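Local coordinates for staphylococcal enterotoxin-like toxin (Staphylococcus aureus, PDB 4DXF), which probably binds host carbohydrates, as a superantigen-like secreted toxin of Staphylococcus aureus built from an OB-fold domain and a beta-grasp domain, at residues K25-K31 / D77-E83; I44-N48 / D65-E70; I113-N118 / N153-V159; I164-N170 / N195-V201. One frame throughout, in Å; residues are numbered along the deposited sequence.

How the contacts relate
Contacts 1 and 2 lie in the OB-fold half of the chain, contacts 3 and 4 in the beta-grasp half. Contact 1 pairs an outermost strand of the OB sheet with its neighbour, and contact 2, nested in sequence within the loop that contact 1 closes, fastens a short helix beside another strand of that sheet; their centres are about 18 Å apart. Contacts 3 and 4 touch directly through neighbouring strands: Thr114 N lies 2.9 Å from Val201 O, a probable hydrogen bond. Contacts 2 and 3 are the most widely separated, with centres about 38 Å apart on opposite sides of the chain's centre.

Contact 1: residues K25-K31 / D77-E83; sequences KPSLEFK and DVFVVLE
The Phe79 ring receives Glu29 at its edge, where CG stands 3.8 Å from CD1 near the ring plane and the carboxylate, turned 53° from the ring, brings OE2 to the same rim. Ser27 CB approaches obliquely, 3.4 Å from Phe79 CZ. With CG anti to the backbone N, chi1 177° carries the ring across to Ser27 and Glu29; Glu140 and Lys144 of helix 138-153 also touch it, and Lys144 forms a salt bridge with Glu29 OE2. On the other sheet face, which holds Leu28, Phe30 and Val80, Phe30 CD1 lies obliquely 3.9 Å from Val80 CG2, and the Phe30 ring also meets that of Tyr56.

These side chains alternate across antiparallel strands of the OB-fold sheet, strand 28-31 being one of its outermost members. Leu28 with Val80 and Phe30 with Val78 are hydrogen-bonded pairs flanking the non-hydrogen-bonded pair Glu29 with Phe79. The bond from Phe30 N to Val78 O is nearly straight, 174° at the hydrogen, and Leu28 N reaches Val80 O at 2.7 Å.

Beyond Leu28, whose CD1 methyl meets that of Leu82, water replaces direct backbone-to-backbone bonds: one molecule links Pro26 O to Leu82 N, and a second donates to both Pro26 O and Leu82 O. Lys25, bent at chi3 and chi4, delivers NZ to Leu82 O at 3.1 Å, in the carbonyl plane and on a lone pair.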
# COMPACT_ATOMS: atom_id res chain seq x y z
N LYS A 25 5.69 8.40 -5.80
CA LYS A 25 5.02 8.01 -7.04
C LYS A 25 3.52 8.26 -6.95
O LYS A 25 2.94 8.26 -5.85
CB LYS A 25 5.28 6.53 -7.35
CG LYS A 25 6.60 6.36 -8.03
CD LYS A 25 7.06 4.95 -7.90
CE LYS A 25 6.70 4.08 -9.03
NZ LYS A 25 7.01 4.42 -10.48
N PRO A 26 2.90 8.61 -8.08
CA PRO A 26 1.43 8.79 -8.01
C PRO A 26 0.73 7.42 -7.92
O PRO A 26 1.27 6.40 -8.41
CB PRO A 26 1.08 9.53 -9.33
CG PRO A 26 2.20 9.12 -10.32
CD PRO A 26 3.45 8.77 -9.44
N SER A 27 -0.43 7.39 -7.27
CA SER A 27 -1.25 6.13 -7.16
C SER A 27 -2.58 6.35 -7.89
O SER A 27 -2.98 7.50 -8.15
CB SER A 27 -1.57 5.72 -5.74
OG SER A 27 -2.21 6.82 -5.02
N LEU A 28 -3.24 5.24 -8.23
CA LEU A 28 -4.56 5.32 -8.90
C LEU A 28 -5.45 4.37 -8.12
O LEU A 28 -5.03 3.36 -7.46
CB LEU A 28 -4.47 4.86 -10.37
CG LEU A 28 -3.66 5.69 -11.40
CD1 LEU A 28 -3.20 4.93 -12.64
CD2 LEU A 28 -4.38 7.01 -11.73
N GLU A 29 -6.76 4.63 -8.14
CA GLU A 29 -7.61 3.76 -7.37
C GLU A 29 -8.79 3.38 -8.25
O GLU A 29 -9.43 4.29 -8.74
CB GLU A 29 -8.16 4.48 -6.15
CG GLU A 29 -7.11 4.61 -5.04
CD GLU A 29 -7.57 5.36 -3.82
OE1 GLU A 29 -8.76 5.23 -3.46
OE2 GLU A 29 -6.73 6.09 -3.25
N PHE A 30 -9.01 2.08 -8.48
CA PHE A 30 -10.13 1.59 -9.35
C PHE A 30 -11.05 0.77 -8.53
O PHE A 30 -10.67 -0.24 -7.99
CB PHE A 30 -9.56 0.81 -10.55
CG PHE A 30 -8.62 1.66 -11.40
CD1 PHE A 30 -7.36 1.22 -11.69
CD2 PHE A 30 -9.06 2.87 -11.94
CE1 PHE A 30 -6.54 1.99 -12.48
CE2 PHE A 30 -8.26 3.63 -12.71
CZ PHE A 30 -6.98 3.20 -12.95
N LYS A 31 -12.30 1.19 -8.37
CA LYS A 31 -13.11 0.53 -7.39
C LYS A 31 -14.38 0.05 -8.15
O LYS A 31 -14.68 0.60 -9.23
CB LYS A 31 -13.53 1.44 -6.22
CG LYS A 31 -12.32 1.84 -5.29
CD LYS A 31 -12.82 2.45 -3.96
CE LYS A 31 -11.75 3.41 -3.47
NZ LYS A 31 -12.16 4.10 -2.21
N ASP A 77 -11.63 -4.19 -6.21
CA ASP A 77 -11.12 -2.83 -6.05
C ASP A 77 -9.57 -3.05 -6.17
O ASP A 77 -9.11 -4.07 -5.69
CB ASP A 77 -11.39 -2.33 -4.64
CG ASP A 77 -12.81 -1.83 -4.43
OD1 ASP A 77 -13.64 -2.09 -5.35
OD2 ASP A 77 -13.05 -1.21 -3.37
N VAL A 78 -8.89 -2.13 -6.81
CA VAL A 78 -7.39 -2.20 -6.89
C VAL A 78 -6.81 -0.87 -6.54
O VAL A 78 -7.26 0.21 -7.04
CB VAL A 78 -6.95 -2.64 -8.30
CG1 VAL A 78 -5.42 -2.95 -8.29
CG2 VAL A 78 -7.67 -3.93 -8.76
N PHE A 79 -5.78 -0.93 -5.65
CA PHE A 79 -4.99 0.24 -5.38
C PHE A 79 -3.73 0.01 -6.28
O PHE A 79 -3.03 -1.02 -6.04
CB PHE A 79 -4.65 0.26 -3.87
CG PHE A 79 -3.75 1.43 -3.53
CD1 PHE A 79 -4.27 2.71 -3.48
CD2 PHE A 79 -2.40 1.23 -3.33
CE1 PHE A 79 -3.41 3.87 -3.25
CE2 PHE A 79 -1.52 2.34 -3.12
CZ PHE A 79 -2.02 3.65 -3.04
N VAL A 80 -3.47 0.96 -7.17
CA VAL A 80 -2.47 0.88 -8.25
C VAL A 80 -1.38 1.90 -8.00
O VAL A 80 -1.63 3.07 -7.85
CB VAL A 80 -3.10 1.10 -9.67
CG1 VAL A 80 -2.04 1.17 -10.82
CG2 VAL A 80 -4.11 0.04 -9.94
N VAL A 81 -0.14 1.40 -8.13
CA VAL A 81 1.01 2.30 -8.22
C VAL A 81 1.77 1.80 -9.48
O VAL A 81 2.30 0.67 -9.42
CB VAL A 81 1.92 2.12 -6.95
CG1 VAL A 81 3.19 3.06 -7.10
CG2 VAL A 81 1.20 2.54 -5.68
N LEU A 82 1.72 2.54 -10.59
CA LEU A 82 2.29 2.05 -11.87
C LEU A 82 3.83 2.04 -11.65
O LEU A 82 4.37 2.95 -11.01
CB LEU A 82 1.98 2.92 -13.03
CG LEU A 82 0.48 3.02 -13.38
CD1 LEU A 82 0.31 4.06 -14.44
CD2 LEU A 82 0.13 1.58 -13.82
N GLU A 83 4.46 0.97 -12.12
CA GLU A 83 5.91 0.79 -11.88
C GLU A 83 6.55 0.28 -13.14
O GLU A 83 5.89 -0.34 -13.99
CB GLU A 83 6.12 -0.28 -10.83
CG GLU A 83 5.85 0.10 -9.44
CD GLU A 83 6.25 -1.00 -8.43
OE1 GLU A 83 7.34 -1.61 -8.53
OE2 GLU A 83 5.53 -1.21 -7.45
O HOH W 1 0.11 4.91 -10.47
O HOH W 2 3.49 5.49 -10.30

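Contact 2: residues I44-N48 / D65-E70; sequences IRFMN and DKKYGE
Arg45 grips the end of helix 64-67 with the edge of its guanidinium. NH1 forms a salt bridge to Asp65 OD1 at 2.8 Å; the oxygen lies in the guanidinium plane, yet the nitrogen meets the carboxylate from above, the two planes being 83° apart. NH2 donates to Tyr68 O at 2.7 Å, with 166° at the hydrogen and in the carbonyl plane. NH1 also makes a weak bond to Asp65 O, and the bend at chi3 turns the guanidinium toward the helix end. Between the Arg45 backbone and Asp65, a water bridges Arg45 N to Asp65 OD1.

The tight apolar part is inward of this. Met47 CE sits over one face of the Tyr68 ring, 3.8 Å from its centroid and 17° off the normal, and Lys67 CG lies over the opposite face, both offset toward the rim. Ile37 and Ile97 touch both Met47 and Tyr68, burying the pair against the sheet. The outer side is looser: exposed Gly69 and Glu70 graze the guanidinium edge.

Tyr68, the first residue past the helix, offers its carbonyl to the arginine. Together with the methyl over the tyrosine ring, a CH-pi and Met-aromatic contact, this docks a short helix against an OB-fold strand.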
# COMPACT_ATOMS: atom_id res chain seq x y z
N ILE A 44 4.86 -15.36 -13.63
CA ILE A 44 3.69 -15.08 -12.76
C ILE A 44 2.47 -14.74 -13.57
O ILE A 44 2.55 -14.46 -14.76
CB ILE A 44 3.90 -13.96 -11.69
CG1 ILE A 44 4.22 -12.63 -12.36
CG2 ILE A 44 4.91 -14.45 -10.57
CD1 ILE A 44 4.19 -11.49 -11.37
N ARG A 45 1.37 -14.71 -12.86
CA ARG A 45 0.07 -14.45 -13.42
C ARG A 45 -0.37 -13.02 -13.07
O ARG A 45 0.15 -12.41 -12.11
CB ARG A 45 -0.89 -15.47 -12.82
CG ARG A 45 -0.55 -16.90 -13.38
CD ARG A 45 -1.27 -17.91 -12.60
NE ARG A 45 -2.73 -17.82 -12.67
CZ ARG A 45 -3.54 -17.58 -11.63
NH1 ARG A 45 -3.07 -17.34 -10.39
NH2 ARG A 45 -4.86 -17.56 -11.82
N PHE A 46 -1.33 -12.54 -13.86
CA PHE A 46 -1.81 -11.15 -13.80
C PHE A 46 -3.32 -11.16 -13.76
O PHE A 46 -3.97 -12.04 -14.32
CB PHE A 46 -1.35 -10.32 -14.97
CG PHE A 46 0.17 -10.17 -15.05
CD1 PHE A 46 0.84 -9.27 -14.24
CD2 PHE A 46 0.91 -10.98 -15.91
CE1 PHE A 46 2.25 -9.14 -14.27
CE2 PHE A 46 2.33 -10.88 -15.95
CZ PHE A 46 2.98 -9.94 -15.14
N MET A 47 -3.86 -10.21 -13.03
CA MET A 47 -5.29 -9.85 -13.13
C MET A 47 -5.37 -8.60 -14.01
O MET A 47 -4.76 -7.55 -13.70
CB MET A 47 -5.88 -9.60 -11.70
CG MET A 47 -7.41 -9.16 -11.85
SD MET A 47 -8.21 -8.89 -10.33
CE MET A 47 -8.42 -10.48 -9.66
N ASN A 48 -6.13 -8.67 -15.10
CA ASN A 48 -6.31 -7.55 -16.01
C ASN A 48 -7.53 -6.73 -15.54
O ASN A 48 -8.60 -7.28 -15.30
CB ASN A 48 -6.55 -8.05 -17.44
CG ASN A 48 -5.31 -8.69 -18.04
OD1 ASN A 48 -4.37 -7.99 -18.46
ND2 ASN A 48 -5.24 -10.00 -17.93
N ASP A 65 -2.08 -15.46 -5.71
CA ASP A 65 -1.93 -16.38 -6.81
C ASP A 65 -2.90 -17.54 -6.65
O ASP A 65 -3.61 -17.84 -7.60
CB ASP A 65 -0.50 -16.86 -7.05
CG ASP A 65 -0.40 -17.76 -8.28
OD1 ASP A 65 -0.44 -17.26 -9.43
OD2 ASP A 65 -0.31 -18.98 -8.08
N LYS A 66 -3.02 -18.09 -5.44
CA LYS A 66 -3.99 -19.20 -5.19
C LYS A 66 -5.39 -18.67 -5.03
O LYS A 66 -6.36 -19.40 -5.24
CB LYS A 66 -3.67 -19.97 -3.90
CG LYS A 66 -2.57 -21.01 -3.99
CD LYS A 66 -2.12 -21.41 -2.56
CE LYS A 66 -0.99 -22.46 -2.53
NZ LYS A 66 0.13 -22.04 -3.40
N LYS A 67 -5.51 -17.40 -4.65
CA LYS A 67 -6.80 -16.81 -4.32
C LYS A 67 -7.64 -16.64 -5.58
O LYS A 67 -8.86 -16.83 -5.53
CB LYS A 67 -6.58 -15.43 -3.67
CG LYS A 67 -7.85 -14.78 -3.10
CD LYS A 67 -7.49 -13.53 -2.26
CE LYS A 67 -8.72 -12.81 -1.76
NZ LYS A 67 -8.36 -11.73 -0.72
N TYR A 68 -7.01 -16.25 -6.68
CA TYR A 68 -7.74 -15.95 -7.93
C TYR A 68 -7.40 -16.87 -9.11
O TYR A 68 -6.35 -16.70 -9.75
CB TYR A 68 -7.51 -14.51 -8.41
CG TYR A 68 -7.87 -13.49 -7.39
CD1 TYR A 68 -9.19 -13.11 -7.18
CD2 TYR A 68 -6.87 -12.87 -6.64
CE1 TYR A 68 -9.52 -12.12 -6.20
CE2 TYR A 68 -7.18 -11.94 -5.64
CZ TYR A 68 -8.50 -11.53 -5.48
OH TYR A 68 -8.82 -10.60 -4.49
N GLY A 69 -8.32 -17.79 -9.44
CA GLY A 69 -8.15 -18.68 -10.59
C GLY A 69 -8.42 -18.05 -11.93
O GLY A 69 -8.89 -16.91 -12.02
N GLU A 70 -8.13 -18.79 -13.01
CA GLU A 70 -8.37 -18.33 -14.35
C GLU A 70 -9.83 -17.88 -14.51
O GLU A 70 -10.70 -18.51 -13.98
CB GLU A 70 -8.09 -19.48 -15.35
CG GLU A 70 -8.36 -19.06 -16.79
CD GLU A 70 -8.06 -20.14 -17.82
OE1 GLU A 70 -9.01 -20.69 -18.40
OE2 GLU A 70 -6.88 -20.44 -18.05
O HOH W 3 1.17 -15.36 -9.93

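Contact 3: residues I113-N118 / N153-V159; sequences ITKEDN and NNLYGNV
The hydrogen bonding across this contact rests on Lys115, whose NZ donates to Asn153 O at 2.7 Å. The donor stands 53° above the carbonyl plane, with a C=O...N angle of 123°, and so misses the lone pairs. A bend at chi3 (69°) folds the lysine tip onto this oxygen, and CD and CE pass close to the same carbonyl. Because Asn153 lies where helix 138-153 gives way to Asn154, with its positive phi, the ammonium would probably interact favourably with the negative end of the helix dipole.

The setting is the beta-grasp domain, in which a long helix packs across a mixed sheet: strand 107-116 supplies Lys115, and the end of the helix supplies its acceptor, with the loop following before the chain enters strand 162-168.

Van der Waals contacts lie on both sides of the lysine. At one end, Ile113 CD1 lies 4.0 Å from Asn153 OD1, the two side chains coming from opposite directions, while Asn153 ND2 is bound by Asp125. At the other, Val159 CG1 presses on the backbone, 3.6 Å from Glu116 O and 3.7 Å from Asp117 CA.

Bonds within the loop shape its side of the contact. A type II turn runs from Asn154 to Gly157, closed by Gly157 N to Asn154 O at 2.9 Å. Tyr156 N bonds to Val159 O, and Asn158 OD1 accepts from Val159 N at 2.7 Å.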
# COMPACT_ATOMS: atom_id res chain seq x y z
N ILE A 113 2.98 9.90 15.78
CA ILE A 113 4.27 9.89 15.09
C ILE A 113 5.35 10.33 16.05
O ILE A 113 5.20 11.39 16.64
CB ILE A 113 4.26 10.81 13.91
CG1 ILE A 113 3.16 10.28 12.95
CG2 ILE A 113 5.68 10.80 13.18
CD1 ILE A 113 2.56 11.33 12.01
N THR A 114 6.36 9.49 16.22
CA THR A 114 7.46 9.92 17.07
C THR A 114 8.66 9.93 16.14
O THR A 114 8.91 8.92 15.45
CB THR A 114 7.73 8.98 18.28
OG1 THR A 114 6.58 8.77 19.13
CG2 THR A 114 8.89 9.53 19.17
N LYS A 115 9.42 11.05 16.13
CA LYS A 115 10.54 11.14 15.26
C LYS A 115 11.81 11.58 16.00
O LYS A 115 11.70 12.48 16.79
CB LYS A 115 10.22 12.16 14.21
CG LYS A 115 11.44 12.50 13.26
CD LYS A 115 11.07 13.26 12.01
CE LYS A 115 10.61 14.68 12.26
NZ LYS A 115 10.66 15.44 10.99
N GLU A 116 12.94 10.92 15.75
CA GLU A 116 14.25 11.32 16.32
C GLU A 116 15.23 11.56 15.21
O GLU A 116 15.53 10.63 14.46
CB GLU A 116 14.81 10.22 17.21
CG GLU A 116 16.18 10.61 17.83
CD GLU A 116 16.65 9.73 18.99
OE1 GLU A 116 16.06 8.65 19.25
OE2 GLU A 116 17.67 10.12 19.61
N ASP A 117 15.73 12.80 15.10
CA ASP A 117 16.60 13.13 13.98
C ASP A 117 18.04 12.76 14.35
O ASP A 117 18.31 12.22 15.44
CB ASP A 117 16.41 14.59 13.53
CG ASP A 117 16.87 15.59 14.60
OD1 ASP A 117 17.71 15.21 15.46
OD2 ASP A 117 16.39 16.74 14.56
N ASN A 118 18.97 13.00 13.42
CA ASN A 118 20.40 12.71 13.55
C ASN A 118 21.05 13.47 14.71
O ASN A 118 22.11 13.09 15.22
CB ASN A 118 21.11 12.99 12.19
CG ASN A 118 20.55 14.22 11.45
OD1 ASN A 118 19.52 14.78 11.82
ND2 ASN A 118 21.24 14.64 10.40
N ASN A 153 6.46 15.06 7.39
CA ASN A 153 7.35 14.71 8.55
C ASN A 153 8.77 14.50 8.13
O ASN A 153 9.62 14.03 8.91
CB ASN A 153 6.84 13.47 9.30
CG ASN A 153 5.43 13.61 9.74
OD1 ASN A 153 4.50 13.18 9.07
ND2 ASN A 153 5.24 14.29 10.85
N ASN A 154 8.99 14.79 6.87
CA ASN A 154 10.29 14.69 6.23
C ASN A 154 10.92 13.30 6.24
O ASN A 154 12.16 13.14 6.21
CB ASN A 154 11.27 15.78 6.74
CG ASN A 154 12.40 16.03 5.75
OD1 ASN A 154 12.20 15.93 4.51
ND2 ASN A 154 13.60 16.35 6.27
N LEU A 155 10.07 12.25 6.20
CA LEU A 155 10.65 10.94 6.06
C LEU A 155 11.43 10.87 4.79
O LEU A 155 11.06 11.40 3.74
CB LEU A 155 9.58 9.83 6.06
CG LEU A 155 10.14 8.40 5.91
CD1 LEU A 155 10.69 7.85 7.18
CD2 LEU A 155 8.83 7.62 5.51
N TYR A 156 12.56 10.19 4.90
CA TYR A 156 13.53 10.04 3.82
C TYR A 156 14.21 11.34 3.45
O TYR A 156 14.76 11.46 2.36
CB TYR A 156 13.00 9.29 2.59
CG TYR A 156 12.37 7.96 2.93
CD1 TYR A 156 12.98 7.06 3.82
CD2 TYR A 156 11.12 7.60 2.38
CE1 TYR A 156 12.40 5.81 4.14
CE2 TYR A 156 10.53 6.37 2.69
CZ TYR A 156 11.12 5.49 3.59
OH TYR A 156 10.60 4.24 4.00
N GLY A 157 14.19 12.28 4.40
CA GLY A 157 14.87 13.57 4.24
C GLY A 157 16.17 13.45 5.00
O GLY A 157 17.15 12.95 4.46
N ASN A 158 16.11 13.85 6.28
CA ASN A 158 17.13 13.77 7.32
C ASN A 158 17.28 12.33 7.85
O ASN A 158 18.41 11.85 8.05
CB ASN A 158 16.72 14.70 8.50
CG ASN A 158 15.14 14.58 8.87
OD1 ASN A 158 14.41 13.74 8.29
ND2 ASN A 158 14.65 15.40 9.82
N VAL A 159 16.15 11.64 8.05
CA VAL A 159 16.15 10.29 8.65
C VAL A 159 15.20 9.36 7.85
O VAL A 159 14.23 9.84 7.24
CB VAL A 159 15.73 10.25 10.16
CG1 VAL A 159 16.88 10.73 11.12
CG2 VAL A 159 14.43 11.01 10.42

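Contact 4: residues I164-N170 / N195-V201; sequences IVIKMKN and NIDNIEV
Lys167 O is gripped by two successive amides of the opposite strand, Asp197 N at 2.8 Å and, weakly, Asn198 N at 3.4 Å. This is a classic beta bulge in the beta-grasp sheet, where the antiparallel axes of 164-168 and 196-201 approach to 4.6 Å. Both Asp197 and Asn198 face Lys167, whose N reaches Asn198 O nearly along the C=O axis; the register shifts by one, and Met168 then pairs with Ile196. Away from the bulge the pairing is regular: Val165 and Glu200 exchange two bonds.

One sheet face is apolar. Ile164 lies alongside Val201 and Ile199, pointing the same way, Ile166 CD1 sits beside Ile199 CG1, and Ile166 CG2 touches Ile196 CG2 at 3.8 Å. Leu145 and Leu149 of helix 138-153 pack on this face. The bend at chi2 brings Met168 SD against Ile196 CG1; that at chi3 turns CE to Asn195.

On the other face Lys167 crosses Glu200, and its NZ meets OE2 on the syn side at 3.1 Å, 32° out of the carboxylate plane. At the bulge end, Lys169 NZ approaches Asp197 OD1 from the anti side at 3.0 Å. Asn195 holds the chain at Lys169 and Asn170: its O accepts from Lys169 N at 2.6 Å, and its side-chain OD1 takes Asn170 N at 3.1 Å, tilted 24° from the amide carbonyl plane.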
# COMPACT_ATOMS: atom_id res chain seq x y z
N ILE A 164 6.15 1.65 10.74
CA ILE A 164 4.75 1.94 10.95
C ILE A 164 4.04 0.65 11.51
O ILE A 164 4.32 -0.48 11.02
CB ILE A 164 4.13 2.25 9.62
CG1 ILE A 164 4.62 3.57 9.01
CG2 ILE A 164 2.57 2.21 9.78
CD1 ILE A 164 4.53 3.44 7.50
N VAL A 165 3.21 0.81 12.52
CA VAL A 165 2.48 -0.31 13.08
C VAL A 165 0.98 0.01 13.08
O VAL A 165 0.51 1.03 13.66
CB VAL A 165 2.95 -0.70 14.55
CG1 VAL A 165 2.17 -1.96 15.16
CG2 VAL A 165 4.51 -0.83 14.65
N ILE A 166 0.26 -0.91 12.44
CA ILE A 166 -1.20 -0.77 12.33
C ILE A 166 -1.78 -1.64 13.42
O ILE A 166 -1.58 -2.86 13.42
CB ILE A 166 -1.71 -1.29 10.95
CG1 ILE A 166 -0.96 -0.76 9.73
CG2 ILE A 166 -3.28 -1.08 10.77
CD1 ILE A 166 -1.00 0.79 9.50
N LYS A 167 -2.49 -1.03 14.36
CA LYS A 167 -2.99 -1.78 15.50
C LYS A 167 -4.45 -2.07 15.27
O LYS A 167 -5.21 -1.15 15.07
CB LYS A 167 -2.81 -1.01 16.83
CG LYS A 167 -1.28 -0.86 17.12
CD LYS A 167 -1.00 -0.07 18.39
CE LYS A 167 -0.47 -0.96 19.50
NZ LYS A 167 -0.81 -0.33 20.81
N MET A 168 -4.80 -3.35 15.32
CA MET A 168 -6.16 -3.82 15.08
C MET A 168 -7.04 -3.84 16.34
O MET A 168 -6.54 -4.14 17.44
CB MET A 168 -6.05 -5.19 14.45
CG MET A 168 -5.19 -5.19 13.15
SD MET A 168 -5.67 -3.94 11.93
CE MET A 168 -7.19 -4.68 11.19
N LYS A 169 -8.33 -3.53 16.19
CA LYS A 169 -9.31 -3.52 17.31
C LYS A 169 -9.39 -4.91 17.95
O LYS A 169 -9.54 -5.05 19.19
CB LYS A 169 -10.72 -3.12 16.83
CG LYS A 169 -10.98 -1.63 16.83
CD LYS A 169 -12.26 -1.34 16.11
CE LYS A 169 -12.35 0.10 15.79
NZ LYS A 169 -11.96 0.90 16.99
N ASN A 170 -9.25 -5.92 17.10
CA ASN A 170 -9.30 -7.31 17.53
C ASN A 170 -8.06 -7.69 18.35
O ASN A 170 -7.88 -8.84 18.73
CB ASN A 170 -9.61 -8.25 16.34
CG ASN A 170 -8.37 -8.61 15.50
OD1 ASN A 170 -7.27 -8.11 15.71
ND2 ASN A 170 -8.58 -9.51 14.54
N ASN A 195 -11.74 -2.57 11.27
CA ASN A 195 -11.12 -3.06 12.46
C ASN A 195 -9.78 -2.38 12.81
O ASN A 195 -9.20 -2.68 13.85
CB ASN A 195 -10.90 -4.58 12.33
CG ASN A 195 -10.78 -5.28 13.67
OD1 ASN A 195 -9.68 -5.72 14.08
ND2 ASN A 195 -11.92 -5.34 14.42
N ILE A 196 -9.30 -1.47 11.97
CA ILE A 196 -8.09 -0.70 12.34
C ILE A 196 -8.45 0.21 13.53
O ILE A 196 -9.41 0.98 13.49
CB ILE A 196 -7.57 0.11 11.15
CG1 ILE A 196 -7.12 -0.85 10.04
CG2 ILE A 196 -6.39 1.02 11.55
CD1 ILE A 196 -6.83 -0.14 8.67
N ASP A 197 -7.65 0.13 14.58
CA ASP A 197 -7.89 0.95 15.73
C ASP A 197 -7.09 2.27 15.70
O ASP A 197 -7.68 3.37 15.70
CB ASP A 197 -7.56 0.14 16.97
CG ASP A 197 -8.05 0.83 18.20
OD1 ASP A 197 -9.23 1.30 18.22
OD2 ASP A 197 -7.25 0.93 19.12
N ASN A 198 -5.76 2.14 15.67
CA ASN A 198 -4.82 3.29 15.64
C ASN A 198 -3.51 2.84 14.98
O ASN A 198 -3.22 1.63 14.79
CB ASN A 198 -4.58 3.93 17.03
CG ASN A 198 -3.86 3.01 18.00
OD1 ASN A 198 -2.63 3.01 18.12
ND2 ASN A 198 -4.63 2.17 18.66
N ILE A 199 -2.70 3.85 14.65
CA ILE A 199 -1.52 3.62 13.85
C ILE A 199 -0.40 4.31 14.65
O ILE A 199 -0.61 5.46 15.07
CB ILE A 199 -1.70 4.23 12.47
CG1 ILE A 199 -2.83 3.52 11.74
CG2 ILE A 199 -0.39 4.11 11.66
CD1 ILE A 199 -3.14 4.11 10.45
N GLU A 200 0.70 3.61 14.84
CA GLU A 200 1.89 4.12 15.58
C GLU A 200 3.10 4.19 14.65
O GLU A 200 3.44 3.23 13.95
CB GLU A 200 2.14 3.29 16.84
CG GLU A 200 1.18 3.58 18.08
CD GLU A 200 1.11 2.40 19.11
OE1 GLU A 200 1.84 1.37 18.97
OE2 GLU A 200 0.31 2.52 20.08
N VAL A 201 3.77 5.35 14.57
CA VAL A 201 4.84 5.49 13.57
C VAL A 201 6.06 5.92 14.40
O VAL A 201 5.91 6.80 15.25
CB VAL A 201 4.52 6.59 12.54
CG1 VAL A 201 5.69 6.82 11.59
CG2 VAL A 201 3.31 6.16 11.66